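Local coordinates for protein glucose dehydrogenase (Haloferax mediterranei, PDB 2B5W) that catalyses the zinc-dependent oxidation of D-glucose and related aldose sugars with NADP(+) or NAD(+) as electron acceptor, preferring NADP(+), at residues A[203-209]-A[223-229]; A[200-204]-A[240-244]; A[257-261]-A[286-291]; A[208-214]-A[345-349]. The protein carries 1 engineered substitution. All coordinates share one frame. Residue numbers count along the deposited sequence, not the author numbering.

Contact 1: A[203-209]-A[223-229]; sequences YCLGRRD and ATYVDSR. With NAP (NADP nicotinamide-adenine-dinucleotide phosphate), chain I.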
# COMPACT_ATOMS: atom_id res chain seq x y z
N TYR A 203 -13.17 11.02 12.45
CA TYR A 203 -13.64 9.95 13.34
C TYR A 203 -12.46 9.43 14.12
O TYR A 203 -11.35 9.40 13.60
CB TYR A 203 -14.27 8.86 12.50
CG TYR A 203 -15.45 9.31 11.68
CD1 TYR A 203 -15.28 9.86 10.42
CD2 TYR A 203 -16.76 9.13 12.14
CE1 TYR A 203 -16.33 10.27 9.64
CE2 TYR A 203 -17.83 9.53 11.35
CZ TYR A 203 -17.61 10.12 10.11
OH TYR A 203 -18.66 10.52 9.32
N CYS A 204 -12.65 9.02 15.36
CA CYS A 204 -11.56 8.45 16.15
C CYS A 204 -12.09 7.30 17.02
O CYS A 204 -13.09 7.45 17.69
CB CYS A 204 -10.85 9.48 16.99
SG CYS A 204 -9.50 8.90 17.98
N LEU A 205 -11.42 6.16 16.94
CA LEU A 205 -11.81 4.93 17.65
C LEU A 205 -11.15 4.84 19.00
O LEU A 205 -9.93 4.96 19.14
CB LEU A 205 -11.39 3.71 16.83
CG LEU A 205 -11.98 2.36 17.27
CD1 LEU A 205 -13.35 2.18 16.66
CD2 LEU A 205 -11.03 1.21 16.86
N GLY A 206 -11.95 4.52 20.02
CA GLY A 206 -11.47 4.24 21.36
C GLY A 206 -12.39 3.21 22.02
O GLY A 206 -13.28 2.69 21.35
N ARG A 207 -12.21 3.00 23.31
CA ARG A 207 -13.02 2.03 24.06
C ARG A 207 -13.20 2.50 25.51
O ARG A 207 -13.09 1.72 26.44
CB ARG A 207 -12.44 0.63 23.94
CG ARG A 207 -11.06 0.44 24.40
CD ARG A 207 -10.53 -0.97 24.16
NE ARG A 207 -9.17 -1.08 24.60
CZ ARG A 207 -8.42 -2.17 24.44
NH1 ARG A 207 -8.92 -3.24 23.83
NH2 ARG A 207 -7.16 -2.18 24.88
N ARG A 208 -13.45 3.79 25.64
CA ARG A 208 -13.63 4.47 26.93
C ARG A 208 -15.08 4.78 27.23
O ARG A 208 -15.89 5.09 26.33
CB ARG A 208 -12.89 5.80 26.95
CG ARG A 208 -11.39 5.68 26.74
CD ARG A 208 -10.67 4.96 27.82
NE ARG A 208 -9.25 4.76 27.52
CZ ARG A 208 -8.32 5.69 27.63
NH1 ARG A 208 -8.62 6.91 28.05
NH2 ARG A 208 -7.05 5.40 27.33
N ASP A 209 -15.36 4.73 28.54
CA ASP A 209 -16.61 5.29 29.07
C ASP A 209 -16.41 6.75 29.42
O ASP A 209 -15.36 7.13 29.95
CB ASP A 209 -17.07 4.53 30.34
CG ASP A 209 -17.17 3.03 30.14
OD1 ASP A 209 -17.82 2.61 29.17
OD2 ASP A 209 -16.63 2.21 30.90
N ALA A 223 -14.69 15.95 15.81
CA ALA A 223 -14.67 14.58 15.30
C ALA A 223 -15.67 13.71 16.05
O ALA A 223 -16.11 14.04 17.15
CB ALA A 223 -13.23 14.00 15.39
N THR A 224 -16.03 12.60 15.44
CA THR A 224 -16.93 11.65 16.04
C THR A 224 -16.17 10.56 16.76
O THR A 224 -15.30 9.87 16.18
CB THR A 224 -17.82 11.01 14.96
OG1 THR A 224 -18.70 11.99 14.38
CG2 THR A 224 -18.70 9.90 15.56
N TYR A 225 -16.54 10.33 18.02
CA TYR A 225 -15.99 9.27 18.84
C TYR A 225 -16.68 7.95 18.54
O TYR A 225 -17.91 7.84 18.62
CB TYR A 225 -16.07 9.61 20.36
CG TYR A 225 -15.80 8.44 21.28
CD1 TYR A 225 -14.62 7.71 21.20
CD2 TYR A 225 -16.74 8.02 22.24
CE1 TYR A 225 -14.37 6.63 22.04
CE2 TYR A 225 -16.50 6.96 23.05
CZ TYR A 225 -15.31 6.24 22.96
OH TYR A 225 -15.06 5.18 23.78
N VAL A 226 -15.89 6.97 18.13
CA VAL A 226 -16.37 5.62 17.82
C VAL A 226 -15.85 4.68 18.89
O VAL A 226 -14.66 4.40 19.01
CB VAL A 226 -15.95 5.16 16.39
CG1 VAL A 226 -16.57 3.78 16.09
CG2 VAL A 226 -16.37 6.17 15.37
N ASP A 227 -16.77 4.19 19.71
CA ASP A 227 -16.44 3.24 20.73
C ASP A 227 -16.49 1.86 20.12
O ASP A 227 -17.53 1.45 19.66
CB ASP A 227 -17.48 3.36 21.85
CG ASP A 227 -17.26 2.42 22.98
OD1 ASP A 227 -16.40 1.50 22.96
OD2 ASP A 227 -17.94 2.56 24.05
N SER A 228 -15.35 1.19 20.07
CA SER A 228 -15.21 -0.08 19.39
C SER A 228 -15.99 -1.21 20.04
O SER A 228 -16.23 -2.24 19.43
CB SER A 228 -13.75 -0.49 19.32
OG SER A 228 -13.16 -0.74 20.57
N ARG A 229 -16.35 -1.02 21.31
CA ARG A 229 -17.22 -1.98 22.02
C ARG A 229 -18.66 -1.95 21.50
O ARG A 229 -19.41 -2.92 21.64
CB ARG A 229 -17.17 -1.67 23.50
CG ARG A 229 -15.76 -1.78 24.12
CD ARG A 229 -15.66 -1.28 25.51
NE ARG A 229 -16.04 0.12 25.56
CZ ARG A 229 -16.28 0.79 26.67
NH1 ARG A 229 -16.13 0.20 27.85
NH2 ARG A 229 -16.62 2.06 26.60
PA NAP I . -1.03 4.04 23.46
O1A NAP I . -0.87 2.76 24.12
O2A NAP I . -0.91 5.24 24.41
O5B NAP I . -2.43 4.15 22.74
C5B NAP I . -3.09 3.08 22.12
C4B NAP I . -4.55 3.43 22.34
O4B NAP I . -5.32 2.55 21.55
C3B NAP I . -5.01 3.29 23.80
O3B NAP I . -5.54 4.50 24.33
C2B NAP I . -6.06 2.18 23.75
O2B NAP I . -7.20 2.41 24.55
C1B NAP I . -6.46 2.18 22.29
N9A NAP I . -6.89 0.86 21.87
C8A NAP I . -6.16 -0.30 21.90
N7A NAP I . -6.93 -1.30 21.43
C5A NAP I . -8.17 -0.79 21.13
C6A NAP I . -9.35 -1.33 20.62
N6A NAP I . -9.50 -2.65 20.37
N1A NAP I . -10.44 -0.51 20.42
C2A NAP I . -10.37 0.84 20.69
N3A NAP I . -9.21 1.39 21.19
C4A NAP I . -8.13 0.60 21.39
O3 NAP I . 0.15 4.28 22.42
PN NAP I . 0.56 5.58 21.53
O1N NAP I . -0.63 6.36 21.10
O2N NAP I . 1.75 6.30 22.10
O5D NAP I . 0.98 4.57 20.37
C5D NAP I . -0.01 3.98 19.54
C4D NAP I . 0.58 2.81 18.76
O4D NAP I . 1.57 3.32 17.86
C3D NAP I . 1.29 1.77 19.64
O3D NAP I . 1.01 0.46 19.19
C2D NAP I . 2.76 2.13 19.46
O2D NAP I . 3.67 1.09 19.73
C1D NAP I . 2.78 2.58 18.00
N1N NAP I . 3.84 3.53 17.62
C2N NAP I . 4.47 3.24 16.45
C3N NAP I . 5.40 4.11 15.96
C7N NAP I . 5.91 3.81 14.58
O7N NAP I . 7.00 4.61 14.25
N7N NAP I . 5.31 2.84 13.83
C4N NAP I . 5.77 5.27 16.66
C5N NAP I . 5.11 5.55 17.85
C6N NAP I . 4.12 4.68 18.31
P2B NAP I . -7.29 1.87 26.11
O1X NAP I . -6.36 2.56 26.97
O2X NAP I . -8.77 2.14 26.47
O3X NAP I . -7.02 0.36 26.13
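Arg207 and Arg208 carry different rotamers and take separate phosphate oxygens of NADP. Arg207, p at chi1 and extended beyond, gives NE and NH2 to NAP O3X (3.0 and 2.8 Å), with its guanidinium face over the adenine atom N7A. Arg208, m at chi1 and chi2, bonds through NE to O2X and through NH2 to O1X (2.9 Å each). Both follow strand 201-206, which runs parallel to edge strand 224-227 in a beta-alpha-beta unit of the Rossmann fold; Cys204 N to Thr224 O and Val226 N to Cys204 O, both 2.9 Å, fix the register. On one face Leu205 CD1 meets Val226 CG1 at 3.6 Å. On the other, Tyr225 (t) lies alongside Gly206, and its OH donates to Arg208 O at 2.7 Å. Ser228 OG, with chi1 p, donates to NAP N1A at 2.7 Å. Arg229 NH2 bridges Asp209 OD1 and Asp227 OD2, each at 2.9 Å.

Contact 2: A[200-204]-A[240-244]; sequences ENLYC and YEQMD. With K (potassium ion), chain G.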
# COMPACT_ATOMS: atom_id res chain seq x y z
N GLU A 200 -13.22 16.57 5.52
CA GLU A 200 -14.47 17.19 5.96
C GLU A 200 -15.03 16.50 7.19
O GLU A 200 -15.62 17.17 8.05
CB GLU A 200 -15.49 17.12 4.81
CG GLU A 200 -15.04 17.87 3.55
CD GLU A 200 -16.01 17.74 2.40
OE1 GLU A 200 -17.11 17.17 2.58
OE2 GLU A 200 -15.67 18.23 1.30
N ASN A 201 -14.87 15.19 7.29
CA ASN A 201 -15.48 14.38 8.35
C ASN A 201 -14.43 13.51 9.02
O ASN A 201 -13.74 12.72 8.36
CB ASN A 201 -16.59 13.50 7.79
CG ASN A 201 -17.67 14.31 7.14
OD1 ASN A 201 -17.90 14.20 5.93
ND2 ASN A 201 -18.29 15.15 7.91
N LEU A 202 -14.24 13.73 10.31
CA LEU A 202 -13.25 13.03 11.10
C LEU A 202 -13.86 12.11 12.18
O LEU A 202 -14.88 12.44 12.81
CB LEU A 202 -12.31 14.05 11.77
CG LEU A 202 -11.59 15.02 10.86
CD1 LEU A 202 -10.91 16.10 11.73
CD2 LEU A 202 -10.65 14.31 9.94
N TYR A 203 -13.17 11.02 12.45
CA TYR A 203 -13.64 9.95 13.34
C TYR A 203 -12.46 9.43 14.12
O TYR A 203 -11.35 9.40 13.60
CB TYR A 203 -14.27 8.86 12.50
CG TYR A 203 -15.45 9.31 11.68
CD1 TYR A 203 -15.28 9.86 10.42
CD2 TYR A 203 -16.76 9.13 12.14
CE1 TYR A 203 -16.33 10.27 9.64
CE2 TYR A 203 -17.83 9.53 11.35
CZ TYR A 203 -17.61 10.12 10.11
OH TYR A 203 -18.66 10.52 9.32
N CYS A 204 -12.65 9.02 15.36
CA CYS A 204 -11.56 8.45 16.15
C CYS A 204 -12.09 7.30 17.02
O CYS A 204 -13.09 7.45 17.69
CB CYS A 204 -10.85 9.48 16.99
SG CYS A 204 -9.50 8.90 17.98
N TYR A 240 -21.68 4.77 10.26
CA TYR A 240 -21.22 6.10 9.94
C TYR A 240 -21.08 6.25 8.42
O TYR A 240 -22.09 6.44 7.74
CB TYR A 240 -19.90 6.39 10.71
CG TYR A 240 -20.12 6.36 12.20
CD1 TYR A 240 -20.83 7.39 12.83
CD2 TYR A 240 -19.70 5.31 12.97
CE1 TYR A 240 -21.09 7.35 14.17
CE2 TYR A 240 -19.96 5.25 14.32
CZ TYR A 240 -20.66 6.29 14.91
OH TYR A 240 -20.89 6.19 16.26
N GLU A 241 -19.85 6.15 7.90
CA GLU A 241 -19.59 6.16 6.46
C GLU A 241 -18.28 5.44 6.17
O GLU A 241 -17.50 5.14 7.07
CB GLU A 241 -19.49 7.59 5.93
CG GLU A 241 -18.36 8.41 6.54
CD GLU A 241 -18.29 9.83 6.03
OE1 GLU A 241 -18.32 10.07 4.80
OE2 GLU A 241 -18.24 10.76 6.87
N GLN A 242 -18.04 5.13 4.90
CA GLN A 242 -16.75 4.58 4.51
C GLN A 242 -15.70 5.66 4.63
O GLN A 242 -15.97 6.84 4.37
CB GLN A 242 -16.79 4.12 3.05
CG GLN A 242 -17.97 3.25 2.68
CD GLN A 242 -17.96 2.97 1.20
OE1 GLN A 242 -18.46 3.75 0.39
NE2 GLN A 242 -17.32 1.91 0.85
N MET A 243 -14.48 5.24 4.94
CA MET A 243 -13.43 6.18 5.33
C MET A 243 -12.37 6.20 4.22
O MET A 243 -11.77 5.17 3.88
CB MET A 243 -12.82 5.75 6.65
CG MET A 243 -13.81 5.62 7.82
SD MET A 243 -14.52 7.20 8.14
CE MET A 243 -15.82 6.73 9.37
N ASP A 244 -12.14 7.36 3.63
CA ASP A 244 -11.12 7.49 2.59
C ASP A 244 -9.72 7.23 3.10
O ASP A 244 -8.88 6.68 2.35
CB ASP A 244 -11.16 8.85 1.96
CG ASP A 244 -12.45 9.12 1.27
OD1 ASP A 244 -12.83 8.31 0.39
OD2 ASP A 244 -13.16 10.12 1.55
K K G . -23.73 4.73 6.46
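This is a side-chain contact across one face of the parallel Rossmann sheet, between strand 201-206 and the turn that leads from helix 236-239 into strand 243-248. The two strands are not neighbours: strand 175-179 lies between them in the sheet, and the nearest CA atoms, those of Tyr203 and Met243, are 8.9 Å apart. The gap is therefore spanned by side chains, chiefly Tyr203, which has 96 of the 224 Å² buried here. Its m rotamer sends the ring across to three residues. Tyr240 packs obliquely, with its CB 3.8 Å from Tyr203 CE2 and the two ring centroids 5.8 Å apart at an interplanar angle of 57°. Met243 covers a ring face: CE is 3.4 Å from the centroid of the Tyr203 ring and only 14° off its normal, a CH-pi contact, while SD at 4.2 Å from the same centroid adds an oblique Met-aromatic contact. Phe177 of the intervening strand also touches both Tyr203 and Met243. At the start of the turn, Tyr240 O binds a potassium ion at 2.7 Å, together with the carbonyl oxygens of Pro237 and Asp238. Glu241, p at chi1 and t at chi2, reaches the phenol end, and Tyr203 OH donates to Glu241 OE2 over a very short 2.5 Å.

Contact 3: A[257-261]-A[286-291]; sequences IQSVQ and AFHREM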
# COMPACT_ATOMS: atom_id res chain seq x y z
N ILE A 257 -6.59 -5.85 9.72
CA ILE A 257 -7.43 -6.65 8.83
C ILE A 257 -8.74 -5.98 8.47
O ILE A 257 -9.15 -5.93 7.32
CB ILE A 257 -7.76 -8.02 9.50
CG1 ILE A 257 -6.49 -8.77 9.92
CG2 ILE A 257 -8.67 -8.85 8.59
CD1 ILE A 257 -5.58 -9.18 8.78
N GLN A 258 -9.41 -5.43 9.48
CA GLN A 258 -10.73 -4.89 9.27
C GLN A 258 -10.74 -3.52 8.65
O GLN A 258 -11.76 -3.12 8.10
CB GLN A 258 -11.53 -4.86 10.58
CG GLN A 258 -11.81 -6.28 11.13
CD GLN A 258 -12.51 -7.20 10.12
OE1 GLN A 258 -13.32 -6.76 9.30
NE2 GLN A 258 -12.21 -8.50 10.21
N SER A 259 -9.60 -2.83 8.69
CA SER A 259 -9.50 -1.50 8.09
C SER A 259 -9.87 -1.58 6.63
O SER A 259 -10.49 -0.68 6.09
CB SER A 259 -8.09 -0.93 8.23
OG SER A 259 -7.10 -1.73 7.58
N VAL A 260 -9.50 -2.67 5.97
CA VAL A 260 -9.80 -2.83 4.55
C VAL A 260 -11.31 -2.77 4.29
O VAL A 260 -11.74 -2.25 3.29
CB VAL A 260 -9.18 -4.15 4.04
CG1 VAL A 260 -9.69 -4.54 2.64
CG2 VAL A 260 -7.65 -3.98 4.03
N GLN A 261 -12.10 -3.31 5.23
CA GLN A 261 -13.55 -3.28 5.08
C GLN A 261 -14.15 -1.91 5.37
O GLN A 261 -15.20 -1.59 4.84
CB GLN A 261 -14.20 -4.35 5.97
CG GLN A 261 -13.70 -5.78 5.74
CD GLN A 261 -13.75 -6.24 4.28
OE1 GLN A 261 -12.81 -6.90 3.81
NE2 GLN A 261 -14.83 -5.91 3.57
N ALA A 286 -12.21 -12.30 1.74
CA ALA A 286 -12.87 -11.01 1.71
C ALA A 286 -11.86 -9.85 1.77
O ALA A 286 -12.07 -8.85 1.12
CB ALA A 286 -13.90 -10.88 2.87
N PHE A 287 -10.84 -10.01 2.59
CA PHE A 287 -9.73 -9.05 2.71
C PHE A 287 -9.08 -8.85 1.35
O PHE A 287 -8.98 -7.74 0.84
CB PHE A 287 -8.71 -9.60 3.72
CG PHE A 287 -7.41 -8.87 3.75
CD1 PHE A 287 -7.24 -7.79 4.60
CD2 PHE A 287 -6.35 -9.26 2.94
CE1 PHE A 287 -6.01 -7.11 4.66
CE2 PHE A 287 -5.13 -8.56 2.97
CZ PHE A 287 -4.98 -7.49 3.83
N HIS A 288 -8.67 -9.95 0.73
CA HIS A 288 -7.96 -9.96 -0.53
C HIS A 288 -8.81 -9.36 -1.63
O HIS A 288 -8.38 -8.45 -2.32
CB HIS A 288 -7.59 -11.41 -0.83
CG HIS A 288 -6.72 -11.63 -2.03
ND1 HIS A 288 -6.17 -12.87 -2.30
CD2 HIS A 288 -6.31 -10.81 -3.03
CE1 HIS A 288 -5.43 -12.79 -3.39
NE2 HIS A 288 -5.50 -11.55 -3.86
N ARG A 289 -10.05 -9.83 -1.80
CA ARG A 289 -10.89 -9.36 -2.89
C ARG A 289 -11.24 -7.85 -2.79
O ARG A 289 -11.27 -7.15 -3.78
CB ARG A 289 -12.19 -10.19 -2.95
CG ARG A 289 -13.08 -9.83 -4.07
CD ARG A 289 -14.34 -10.68 -4.19
NE ARG A 289 -15.28 -10.40 -3.09
CZ ARG A 289 -15.42 -11.11 -1.98
NH1 ARG A 289 -14.70 -12.22 -1.77
NH2 ARG A 289 -16.30 -10.71 -1.07
N GLU A 290 -11.52 -7.39 -1.57
CA GLU A 290 -11.85 -5.99 -1.35
C GLU A 290 -10.66 -5.09 -1.67
O GLU A 290 -10.84 -4.03 -2.26
CB GLU A 290 -12.27 -5.80 0.10
CG GLU A 290 -12.79 -4.40 0.42
CD GLU A 290 -13.97 -3.96 -0.45
OE1 GLU A 290 -14.74 -4.79 -0.98
OE2 GLU A 290 -14.15 -2.75 -0.61
N MET A 291 -9.45 -5.53 -1.33
CA MET A 291 -8.26 -4.74 -1.70
C MET A 291 -8.18 -4.55 -3.19
O MET A 291 -7.85 -3.48 -3.73
CB MET A 291 -6.97 -5.40 -1.25
CG MET A 291 -6.71 -5.43 0.20
SD MET A 291 -6.09 -3.86 0.85
CE MET A 291 -4.44 -3.63 0.05
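Helices 253-262 and 284-293 of the Rossmann domain meet here, their local axes 9.3 Å apart at closest approach and inclined at 44°, beside strand 297-300, the outermost strand of the parallel sheet within this chain. Ile257 opens the contact from its flank: its carbonyl O lies 3.8 Å from Phe287 CD1, near the plane of the ring, and its CG2 is a looser 4.4 Å from the same carbon. One turn on, Val260 points straight at the partner helix and has the largest area covered, 89 Å². Val260 CA and Phe287 CA, 6.5 Å apart, are the closest such pair. With chi1 t, Val260 places CG2 3.6 Å from Phe287 CE1 and CG1 3.8 Å from Glu290 CG. Leu298 of strand 297-300 touches both Val260 and Phe287, so the apolar interface continues onto the sheet. The carboxylate of Glu290 is engaged by Lys296, which also bonds Val260 O, while Arg289 pairs with Asp277 of the second subunit, placing this helix at the dimer interface. The Gln261 side chain turns its end toward the other helix, near Ala286. Met291 approaches the same valine, its SD 3.5 Å from Val260 CG2.

Contact 4: A[208-214]-A[345-349]; sequences RDRPDPT and DTTIK. With K (potassium ion), chain D; NAP (NADP nicotinamide-adenine-dinucleotide phosphate), chain I.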
# COMPACT_ATOMS: atom_id res chain seq x y z
N ARG A 208 -13.45 3.79 25.64
CA ARG A 208 -13.63 4.47 26.93
C ARG A 208 -15.08 4.78 27.23
O ARG A 208 -15.89 5.09 26.33
CB ARG A 208 -12.89 5.80 26.95
CG ARG A 208 -11.39 5.68 26.74
CD ARG A 208 -10.67 4.96 27.82
NE ARG A 208 -9.25 4.76 27.52
CZ ARG A 208 -8.32 5.69 27.63
NH1 ARG A 208 -8.62 6.91 28.05
NH2 ARG A 208 -7.05 5.40 27.33
N ASP A 209 -15.36 4.73 28.54
CA ASP A 209 -16.61 5.29 29.07
C ASP A 209 -16.41 6.75 29.42
O ASP A 209 -15.36 7.13 29.95
CB ASP A 209 -17.07 4.53 30.34
CG ASP A 209 -17.17 3.03 30.14
OD1 ASP A 209 -17.82 2.61 29.17
OD2 ASP A 209 -16.63 2.21 30.90
N ARG A 210 -17.47 7.53 29.24
CA ARG A 210 -17.55 8.90 29.73
C ARG A 210 -17.66 8.92 31.27
O ARG A 210 -18.20 7.97 31.86
CB ARG A 210 -18.73 9.61 29.10
CG ARG A 210 -18.73 9.71 27.57
CD ARG A 210 -20.03 10.18 27.00
NE ARG A 210 -20.01 10.08 25.55
CZ ARG A 210 -19.59 11.01 24.74
NH1 ARG A 210 -19.15 12.17 25.19
NH2 ARG A 210 -19.55 10.74 23.44
N PRO A 211 -17.11 9.93 31.94
CA PRO A 211 -16.36 11.04 31.33
C PRO A 211 -14.89 10.61 31.12
O PRO A 211 -14.29 9.91 31.94
CB PRO A 211 -16.43 12.13 32.41
CG PRO A 211 -16.38 11.35 33.68
CD PRO A 211 -17.16 10.08 33.40
N ASP A 212 -14.32 11.09 30.01
CA ASP A 212 -12.96 10.69 29.60
C ASP A 212 -12.35 11.84 28.81
O ASP A 212 -13.01 12.42 27.95
CB ASP A 212 -13.03 9.44 28.76
CG ASP A 212 -11.67 8.94 28.39
OD1 ASP A 212 -11.16 9.48 27.37
OD2 ASP A 212 -11.09 8.03 29.03
N PRO A 213 -11.10 12.20 29.12
CA PRO A 213 -10.52 13.40 28.46
C PRO A 213 -10.10 13.17 27.01
O PRO A 213 -9.96 14.16 26.25
CB PRO A 213 -9.29 13.71 29.30
CG PRO A 213 -8.88 12.40 29.88
CD PRO A 213 -10.19 11.64 30.13
N THR A 214 -9.93 11.92 26.60
CA THR A 214 -9.68 11.64 25.18
C THR A 214 -10.96 11.79 24.36
O THR A 214 -10.96 12.37 23.29
CB THR A 214 -9.00 10.25 24.90
OG1 THR A 214 -9.92 9.17 25.10
CG2 THR A 214 -7.85 9.96 25.85
N ASP A 345 -6.11 6.41 32.44
CA ASP A 345 -6.92 7.02 31.38
C ASP A 345 -6.85 8.55 31.36
O ASP A 345 -7.04 9.15 30.30
CB ASP A 345 -8.38 6.60 31.48
CG ASP A 345 -8.60 5.15 31.17
OD1 ASP A 345 -7.65 4.45 30.72
OD2 ASP A 345 -9.72 4.62 31.37
N THR A 346 -6.64 9.20 32.51
CA THR A 346 -6.52 10.65 32.52
C THR A 346 -5.15 11.20 32.13
O THR A 346 -4.97 12.44 32.11
CB THR A 346 -6.87 11.24 33.88
OG1 THR A 346 -6.02 10.67 34.88
CG2 THR A 346 -8.28 10.88 34.27
N THR A 347 -4.20 10.30 31.87
CA THR A 347 -2.85 10.67 31.43
C THR A 347 -2.84 10.52 29.95
O THR A 347 -3.12 9.46 29.44
CB THR A 347 -1.82 9.77 32.08
OG1 THR A 347 -1.93 9.88 33.51
CG2 THR A 347 -0.43 10.27 31.79
N ILE A 348 -2.61 11.61 29.22
CA ILE A 348 -2.59 11.51 27.76
C ILE A 348 -1.15 11.64 27.29
O ILE A 348 -0.55 10.66 26.90
CB ILE A 348 -3.51 12.53 27.12
CG1 ILE A 348 -4.95 12.29 27.60
CG2 ILE A 348 -3.41 12.43 25.58
CD1 ILE A 348 -5.91 13.33 27.13
N LYS A 349 -0.60 12.84 27.33
CA LYS A 349 0.80 13.06 27.01
C LYS A 349 1.53 13.75 28.16
O LYS A 349 1.05 14.75 28.66
CB LYS A 349 0.93 13.94 25.78
CG LYS A 349 2.33 14.18 25.33
CD LYS A 349 2.88 12.87 24.78
CE LYS A 349 4.23 12.99 24.21
NZ LYS A 349 4.62 11.65 23.75
K K D . -3.36 6.83 28.96
PA NAP I . -1.03 4.04 23.46
O1A NAP I . -0.87 2.76 24.12
O2A NAP I . -0.91 5.24 24.41
O5B NAP I . -2.43 4.15 22.74
C5B NAP I . -3.09 3.08 22.12
C4B NAP I . -4.55 3.43 22.34
O4B NAP I . -5.32 2.55 21.55
C3B NAP I . -5.01 3.29 23.80
O3B NAP I . -5.54 4.50 24.33
C2B NAP I . -6.06 2.18 23.75
O2B NAP I . -7.20 2.41 24.55
C1B NAP I . -6.46 2.18 22.29
N9A NAP I . -6.89 0.86 21.87
C8A NAP I . -6.16 -0.30 21.90
N7A NAP I . -6.93 -1.30 21.43
C5A NAP I . -8.17 -0.79 21.13
C6A NAP I . -9.35 -1.33 20.62
N6A NAP I . -9.50 -2.65 20.37
N1A NAP I . -10.44 -0.51 20.42
C2A NAP I . -10.37 0.84 20.69
N3A NAP I . -9.21 1.39 21.19
C4A NAP I . -8.13 0.60 21.39
O3 NAP I . 0.15 4.28 22.42
PN NAP I . 0.56 5.58 21.53
O1N NAP I . -0.63 6.36 21.10
O2N NAP I . 1.75 6.30 22.10
O5D NAP I . 0.98 4.57 20.37
C5D NAP I . -0.01 3.98 19.54
C4D NAP I . 0.58 2.81 18.76
O4D NAP I . 1.57 3.32 17.86
C3D NAP I . 1.29 1.77 19.64
O3D NAP I . 1.01 0.46 19.19
C2D NAP I . 2.76 2.13 19.46
O2D NAP I . 3.67 1.09 19.73
C1D NAP I . 2.78 2.58 18.00
N1N NAP I . 3.84 3.53 17.62
C2N NAP I . 4.47 3.24 16.45
C3N NAP I . 5.40 4.11 15.96
C7N NAP I . 5.91 3.81 14.58
O7N NAP I . 7.00 4.61 14.25
N7N NAP I . 5.31 2.84 13.83
C4N NAP I . 5.77 5.27 16.66
C5N NAP I . 5.11 5.55 17.85
C6N NAP I . 4.12 4.68 18.31
P2B NAP I . -7.29 1.87 26.11
O1X NAP I . -6.36 2.56 26.97
O2X NAP I . -8.77 2.14 26.47
O3X NAP I . -7.02 0.36 26.13
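Asp345 (72 Å² covered), Pro213 (59 Å²) and Ile348 (48 Å²) carry most of this contact between the loop after strand 201-206 and the loop before strand 349-353. Asp345 works by charge. Its OD1 lies over a face of the Arg208 guanidinium, 3.4 Å from Arg208 CZ and 3.6 Å from Arg208 NH2, well out of the plane, so this is a long, weak ion pair of charges only, with no N-H directed at the oxygen. The N-H groups, which lie in the plane, point elsewhere: Arg208 NE and NH2 bond NAP O2X and O1X (2.9 Å each), and NH1 bonds Asp212 OD2 (2.9 Å). Asp345 thus joins a salt-bridge network at the 2'-phosphate of NADP. Pro213, in the first turn of its helix, sets CG 3.8 Å from Asp345 O and 3.9 Å from Thr346 CA. Ile348 completes the apolar part, its CD1 4.0 Å from Pro213 CB and 4.1 Å from Thr214 CG2. Asp212 is the N-cap, accepting from Thr214 N at OD1 (2.8 Å). Nearby, Thr347 O binds potassium at 2.7 Å, as does Asp344 O. Ile348 also touches helices 183-194, 213-220 and 321-327, while the chain runs on into strand 349-353 of the mixed sheet.

From the N terminus, all four contacts fall in the second half of the chain. Strand 201-206 starts contacts 1 and 2, which share Tyr203 and Cys204. Contact 1 closes the short loop through helix 213-220 and contact 2 a longer one to 240-244; they touch where Tyr240 packs on Thr224 and Val226. Contact 4 starts at Arg208 and Asp209, shared with contact 1, and spans 130 intervening residues to 345-349, so it crosses both. Contact 3, a later closure, falls within that span. Contact 1 joins two neighbouring strands of the parallel sheet, contact 2 ties one of them to the turn leading into strand 243-248, contact 3 adds helices near the dimer interface, and contact 4 links the NADP-phosphate loop to the approach to the mixed sheet.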